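Local coordinates for protein butyryl-CoA dehydrogenase (Marinomonas mediterranea, PDB 6CXT) that belongs to the acyl-CoA dehydrogenase family of flavoproteins and binds flavin-adenine dinucleotide in a pocket next to that of the ligand FK4, at residues F13-F19 with E72-S77; L84-A89 with L246-F250. All blocks are in the same frame, centred on the assembly; numbering follows the deposited sequence.

Interaction 1: F13-F19 with E72-S77; sequences FEHALRF and EGLGQS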
loop_
_atom_site.group_PDB
_atom_site.type_symbol
_atom_site.label_atom_id
_atom_site.label_comp_id
_atom_site.label_asym_id
_atom_site.label_seq_id
_atom_site.Cartn_x
_atom_site.Cartn_y
_atom_site.Cartn_z
ATOM N N PHE B 13 2.214 -25.614 -24.093
ATOM C CA PHE B 13 2.734 -24.970 -22.900
ATOM C C PHE B 13 3.897 -25.761 -22.333
ATOM O O PHE B 13 4.956 -25.205 -22.000
ATOM C CB PHE B 13 1.620 -24.828 -21.876
ATOM C CG PHE B 13 2.033 -24.099 -20.621
ATOM C CD1 PHE B 13 2.277 -22.698 -20.636
ATOM C CD2 PHE B 13 2.124 -24.781 -19.408
ATOM C CE1 PHE B 13 2.597 -22.033 -19.458
ATOM C CE2 PHE B 13 2.467 -24.107 -18.204
ATOM C CZ PHE B 13 2.707 -22.745 -18.232
ATOM N N GLU B 14 3.743 -27.075 -22.245
ATOM C CA GLU B 14 4.853 -27.889 -21.738
ATOM C C GLU B 14 6.063 -27.780 -22.654
ATOM O O GLU B 14 7.203 -27.755 -22.174
ATOM C CB GLU B 14 4.449 -29.366 -21.594
ATOM C CG GLU B 14 3.502 -29.648 -20.421
ATOM C CD GLU B 14 3.976 -29.062 -19.085
ATOM O OE1 GLU B 14 3.143 -28.395 -18.401
ATOM O OE2 GLU B 14 5.173 -29.265 -18.719
ATOM N N HIS B 15 5.808 -27.689 -23.960
ATOM C CA HIS B 15 6.895 -27.544 -24.961
ATOM C C HIS B 15 7.672 -26.224 -24.695
ATOM O O HIS B 15 8.914 -26.222 -24.589
ATOM C CB HIS B 15 6.300 -27.673 -26.390
ATOM C CG HIS B 15 7.302 -27.599 -27.507
ATOM N ND1 HIS B 15 8.507 -28.278 -27.496
ATOM C CD2 HIS B 15 7.258 -26.936 -28.695
ATOM C CE1 HIS B 15 9.171 -28.016 -28.612
ATOM N NE2 HIS B 15 8.431 -27.218 -29.363
ATOM N N ALA B 16 6.925 -25.126 -24.496
ATOM C CA ALA B 16 7.527 -23.837 -24.072
ATOM C C ALA B 16 8.332 -23.921 -22.788
ATOM O O ALA B 16 9.427 -23.354 -22.696
ATOM C CB ALA B 16 6.465 -22.759 -23.962
ATOM N N LEU B 17 7.788 -24.595 -21.771
ATOM C CA LEU B 17 8.539 -24.796 -20.516
ATOM C C LEU B 17 9.835 -25.560 -20.688
ATOM O O LEU B 17 10.863 -25.228 -20.081
ATOM C CB LEU B 17 7.690 -25.483 -19.441
ATOM C CG LEU B 17 6.543 -24.671 -18.831
ATOM C CD1 LEU B 17 5.777 -25.568 -17.861
ATOM C CD2 LEU B 17 7.005 -23.392 -18.150
ATOM N N ARG B 18 9.808 -26.599 -21.518
ATOM C CA ARG B 18 11.030 -27.348 -21.792
ATOM C C ARG B 18 12.037 -26.547 -22.631
ATOM O O ARG B 18 13.234 -26.657 -22.430
ATOM C CB ARG B 18 10.688 -28.664 -22.510
ATOM C CG ARG B 18 9.914 -29.702 -21.687
ATOM C CD ARG B 18 9.359 -30.855 -22.568
ATOM N NE ARG B 18 10.053 -30.984 -23.873
ATOM C CZ ARG B 18 9.484 -30.908 -25.094
ATOM N NH1 ARG B 18 8.164 -30.743 -25.233
ATOM N NH2 ARG B 18 10.244 -31.027 -26.191
ATOM N N PHE B 19 11.556 -25.731 -23.559
ATOM C CA PHE B 19 12.447 -24.951 -24.423
ATOM C C PHE B 19 13.387 -24.002 -23.679
ATOM O O PHE B 19 14.542 -23.923 -24.050
ATOM C CB PHE B 19 11.687 -24.240 -25.528
ATOM C CG PHE B 19 12.560 -23.436 -26.437
ATOM C CD1 PHE B 19 13.257 -24.056 -27.492
ATOM C CD2 PHE B 19 12.697 -22.051 -26.248
ATOM C CE1 PHE B 19 14.080 -23.296 -28.329
ATOM C CE2 PHE B 19 13.528 -21.300 -27.078
ATOM C CZ PHE B 19 14.199 -21.921 -28.120
ATOM N N GLU B 72 3.708 -17.133 -22.045
ATOM C CA GLU B 72 3.814 -17.254 -20.581
ATOM C C GLU B 72 4.779 -18.350 -20.233
ATOM O O GLU B 72 5.639 -18.165 -19.352
ATOM C CB GLU B 72 2.450 -17.586 -19.993
ATOM C CG GLU B 72 2.475 -17.743 -18.477
ATOM C CD GLU B 72 1.140 -18.266 -17.932
ATOM O OE1 GLU B 72 0.128 -18.289 -18.676
ATOM O OE2 GLU B 72 1.112 -18.695 -16.750
ATOM N N GLY B 73 4.634 -19.514 -20.904
ATOM C CA GLY B 73 5.545 -20.634 -20.664
ATOM C C GLY B 73 6.993 -20.243 -20.907
ATOM O O GLY B 73 7.910 -20.569 -20.120
ATOM N N LEU B 74 7.220 -19.525 -21.997
ATOM C CA LEU B 74 8.609 -19.071 -22.286
ATOM C C LEU B 74 9.089 -18.083 -21.221
ATOM O O LEU B 74 10.240 -18.144 -20.825
ATOM C CB LEU B 74 8.723 -18.415 -23.678
ATOM C CG LEU B 74 8.495 -19.382 -24.875
ATOM C CD1 LEU B 74 8.362 -18.641 -26.205
ATOM C CD2 LEU B 74 9.662 -20.385 -24.914
ATOM N N GLY B 75 8.199 -17.188 -20.778
ATOM C CA GLY B 75 8.571 -16.181 -19.742
ATOM C C GLY B 75 8.944 -16.898 -18.464
ATOM O O GLY B 75 9.798 -16.403 -17.716
ATOM N N GLN B 76 8.310 -18.060 -18.222
ATOM C CA GLN B 76 8.656 -18.875 -17.028
ATOM C C GLN B 76 10.012 -19.601 -17.164
ATOM O O GLN B 76 10.838 -19.607 -16.217
ATOM C CB GLN B 76 7.490 -19.855 -16.665
ATOM C CG GLN B 76 7.712 -20.561 -15.335
ATOM C CD GLN B 76 6.553 -21.494 -14.993
ATOM O OE1 GLN B 76 5.415 -21.229 -15.319
ATOM N NE2 GLN B 76 6.855 -22.561 -14.295
ATOM N N SER B 77 10.295 -20.158 -18.335
ATOM C CA SER B 77 11.459 -21.041 -18.407
ATOM C C SER B 77 12.705 -20.320 -18.925
ATOM O O SER B 77 13.791 -20.800 -18.683
ATOM C CB SER B 77 11.142 -22.236 -19.286
ATOM O OG SER B 77 10.878 -21.801 -20.594
#
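The ring of F13 overlaps the backbone of G73, CE1 of F13 coming within 3.5 Å of CA of G73, where a CB on G73 would be tight against F13. The same glycine lets A16 sit against the second helix: the CA atoms of A16 and G73 are 5.1 Å apart, and an ideal CB on G73 would clash with CB of A16. The axes of the two segments approach to 7.5 Å and cross at -26°, with the chains running in the same general direction within the N-terminal helical domain of the acyl-CoA dehydrogenase fold. CD2 of L17 reaches O of G73 (3.6 Å) and CD of Q76 (3.7 Å), while CD2 of F19 meets CD2 of L74 at 3.7 Å; helix 35-44 adds F44 against A16 and L74. OG of S77 lies 3.0 Å from O of A16 and 3.2 Å from O of G73. The S77 hydroxyl thus has a carbonyl acceptor within reach on each helix, and the remaining contact is mainly close apolar packing.

Interaction 2: L84-A89 with L246-F250; sequences LFAGAA and LFAIF. With FK4 (S-[2-({N-[(2R)-2-hydroxy-4-{[(R)-hydroxy(oxo)-lambda~5~-phosphanyl]oxy}-3,3-dimethylbutanoyl]-beta-alanyl}amino)ethyl] 1H-pyrrole-2-carbothioate), chain C.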
loop_
_atom_site.group_PDB
_atom_site.type_symbol
_atom_site.label_atom_id
_atom_site.label_comp_id
_atom_site.label_asym_id
_atom_site.label_seq_id
_atom_site.Cartn_x
_atom_site.Cartn_y
_atom_site.Cartn_z
ATOM N N LEU B 84 13.098 -12.110 -24.644
ATOM C CA LEU B 84 11.678 -12.356 -24.920
ATOM C C LEU B 84 10.959 -11.062 -25.250
ATOM O O LEU B 84 10.092 -11.051 -26.132
ATOM C CB LEU B 84 11.000 -13.043 -23.719
ATOM C CG LEU B 84 11.518 -14.477 -23.524
ATOM C CD1 LEU B 84 10.866 -15.026 -22.240
ATOM C CD2 LEU B 84 11.236 -15.394 -24.752
ATOM N N PHE B 85 11.295 -10.017 -24.512
ATOM C CA PHE B 85 10.713 -8.686 -24.682
ATOM C C PHE B 85 11.044 -8.160 -26.107
ATOM O O PHE B 85 10.158 -7.719 -26.803
ATOM C CB PHE B 85 11.291 -7.766 -23.637
ATOM C CG PHE B 85 10.991 -6.308 -23.857
ATOM C CD1 PHE B 85 9.702 -5.821 -23.784
ATOM C CD2 PHE B 85 12.035 -5.408 -24.064
ATOM C CE1 PHE B 85 9.425 -4.437 -24.019
ATOM C CE2 PHE B 85 11.796 -4.035 -24.293
ATOM C CZ PHE B 85 10.487 -3.545 -24.238
ATOM N N ALA B 86 12.322 -8.208 -26.489
ATOM C CA ALA B 86 12.733 -7.837 -27.890
ATOM C C ALA B 86 11.877 -8.581 -28.921
ATOM O O ALA B 86 11.430 -7.995 -29.932
ATOM C CB ALA B 86 14.233 -8.106 -28.102
ATOM N N GLY B 87 11.688 -9.877 -28.693
ATOM C CA GLY B 87 10.981 -10.743 -29.620
ATOM C C GLY B 87 9.522 -10.355 -29.680
ATOM O O GLY B 87 8.901 -10.384 -30.747
ATOM N N ALA B 88 8.933 -9.999 -28.525
ATOM C CA ALA B 88 7.520 -9.678 -28.491
ATOM C C ALA B 88 7.248 -8.298 -29.066
ATOM O O ALA B 88 6.198 -8.070 -29.656
ATOM C CB ALA B 88 6.976 -9.821 -27.033
ATOM N N ALA B 89 8.220 -7.398 -28.944
ATOM C CA ALA B 89 8.097 -6.058 -29.471
ATOM C C ALA B 89 8.033 -6.215 -31.016
ATOM O O ALA B 89 7.171 -5.677 -31.672
ATOM C CB ALA B 89 9.328 -5.245 -29.109
ATOM N N LEU B 246 2.461 -9.134 -25.041
ATOM C CA LEU B 246 3.869 -9.036 -24.652
ATOM C C LEU B 246 3.981 -9.300 -23.129
ATOM O O LEU B 246 4.905 -9.966 -22.664
ATOM C CB LEU B 246 4.463 -7.682 -25.051
ATOM C CG LEU B 246 5.940 -7.394 -24.691
ATOM C CD1 LEU B 246 6.559 -6.396 -25.681
ATOM C CD2 LEU B 246 6.084 -6.827 -23.245
ATOM N N PHE B 247 2.983 -8.855 -22.377
ATOM C CA PHE B 247 3.046 -8.882 -20.877
ATOM C C PHE B 247 2.835 -10.286 -20.320
ATOM O O PHE B 247 3.110 -10.539 -19.128
ATOM C CB PHE B 247 2.074 -7.817 -20.295
ATOM C CG PHE B 247 2.650 -6.414 -20.425
ATOM C CD1 PHE B 247 2.697 -5.763 -21.715
ATOM C CD2 PHE B 247 3.235 -5.774 -19.346
ATOM C CE1 PHE B 247 3.346 -4.578 -21.869
ATOM C CE2 PHE B 247 3.863 -4.526 -19.491
ATOM C CZ PHE B 247 3.934 -3.944 -20.760
ATOM N N ALA B 248 2.387 -11.207 -21.169
ATOM C CA ALA B 248 2.379 -12.644 -20.807
ATOM C C ALA B 248 3.775 -13.109 -20.353
ATOM O O ALA B 248 3.881 -13.977 -19.476
ATOM C CB ALA B 248 1.904 -13.483 -21.975
ATOM N N ILE B 249 4.838 -12.516 -20.926
ATOM C CA ILE B 249 6.226 -12.828 -20.510
ATOM C C ILE B 249 6.356 -12.739 -18.967
ATOM O O ILE B 249 6.938 -13.642 -18.294
ATOM C CB ILE B 249 7.265 -11.883 -21.154
ATOM C CG1 ILE B 249 7.278 -12.055 -22.701
ATOM C CG2 ILE B 249 8.654 -12.147 -20.581
ATOM C CD1 ILE B 249 7.992 -10.881 -23.380
ATOM N N PHE B 250 5.842 -11.653 -18.420
ATOM C CA PHE B 250 6.151 -11.311 -17.022
ATOM C C PHE B 250 5.293 -12.127 -16.065
ATOM O O PHE B 250 5.671 -12.299 -14.919
ATOM C CB PHE B 250 5.886 -9.831 -16.812
ATOM C CG PHE B 250 6.578 -8.980 -17.859
ATOM C CD1 PHE B 250 7.964 -9.164 -18.124
ATOM C CD2 PHE B 250 5.857 -8.003 -18.586
ATOM C CE1 PHE B 250 8.624 -8.437 -19.144
ATOM C CE2 PHE B 250 6.521 -7.229 -19.563
ATOM C CZ PHE B 250 7.869 -7.459 -19.870
HETATM O O01 FK4 C . -6.406 4.795 -27.625
HETATM P P02 FK4 C . -5.879 6.162 -28.174
HETATM O O03 FK4 C . -4.651 6.796 -27.430
HETATM C C04 FK4 C . -4.557 6.661 -26.041
HETATM C C05 FK4 C . -3.778 7.737 -25.348
HETATM C C06 FK4 C . -3.743 7.390 -23.836
HETATM C C07 FK4 C . -4.504 9.086 -25.603
HETATM C C08 FK4 C . -2.347 7.879 -25.929
HETATM O O09 FK4 C . -1.714 9.073 -25.539
HETATM C C10 FK4 C . -1.447 6.660 -25.640
HETATM N N11 FK4 C . -0.257 6.991 -24.870
HETATM C C12 FK4 C . 0.628 5.936 -24.525
HETATM C C13 FK4 C . 1.741 5.748 -25.579
HETATM C C14 FK4 C . 2.273 4.378 -25.612
HETATM N N15 FK4 C . 3.589 4.374 -26.087
HETATM C C16 FK4 C . 4.276 3.097 -26.282
HETATM C C17 FK4 C . 5.340 3.188 -27.393
HETATM S S18 FK4 C . 5.839 1.597 -27.988
HETATM C C19 FK4 C . 6.541 0.832 -26.526
HETATM C C20 FK4 C . 7.163 -0.409 -27.029
HETATM C C21 FK4 C . 8.047 -1.243 -26.381
HETATM C C22 FK4 C . 8.303 -2.296 -27.285
HETATM C C23 FK4 C . 7.567 -2.064 -28.473
HETATM N N24 FK4 C . 6.858 -0.924 -28.334
HETATM O O25 FK4 C . 6.857 1.555 -25.554
HETATM O O26 FK4 C . 1.640 3.370 -25.310
HETATM O O27 FK4 C . -1.707 5.452 -25.961
HETATM O O28 FK4 C . -5.490 5.956 -29.601
#
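No hydrogen bond joins these two segments, yet the methyl group CD1 of I249 presses against the backbone of the opposing helix, 3.5 Å from O of L84 and 3.6 Å from N of F85. CD1 of I249 also touches CB of L84 (3.7 Å) and CB of A88 (3.9 Å). The small A88 lets L246 come close: their CA atoms are 5.3 Å apart, and CB of A88 lies 3.5 Å from CG of L246. From there CD1 of L246 extends to CD1 of F85 (3.7 Å) and N of A89 (3.8 Å). In the acyl-CoA dehydrogenase fold, helices of the N-terminal and C-terminal domains pack together beside the flavin, and this buried contact joins helix 81-101 of the former to residues 246-250, which lead into helix 248-267, in the latter. F85 and A89 line the ligand pocket: C22 of the FK4 pyrrole ring is 3.6 Å from CB of A89 and 4.0 Å from CZ of F85. F85 also touches FAD, and its ring meets that of F362. R243, just before L246 in the chain, is hydrogen-bonded to FK4, while the hydroxyl of Y46 is hydrogen-bonded to O of L84 and Y46 packs on A88 and I249.

Overall arrangement
Interactions 1 and 2 have centres about 13 Å apart and touch directly, where helix 64-77 meets helices 81-101 and 248-267; helices 64-77 and 81-101 follow each other in the chain. CD1 of L84 lies 3.5 Å from O of L74 and 3.6 Å from CA of G75, and CG2 of I249 is 4.1 Å from CA of G75. The centre of interaction 1 lies about 17 Å from the centre of the chain, that of interaction 2 about 4 Å. Only interaction 2 borders the pocket, where the side chain of F85 is about 4 Å from FAD. CB of E72 packs on O of A248 (3.9 Å), while the E72 carboxylate makes a salt bridge to R296 and a hydrogen bond to Y300.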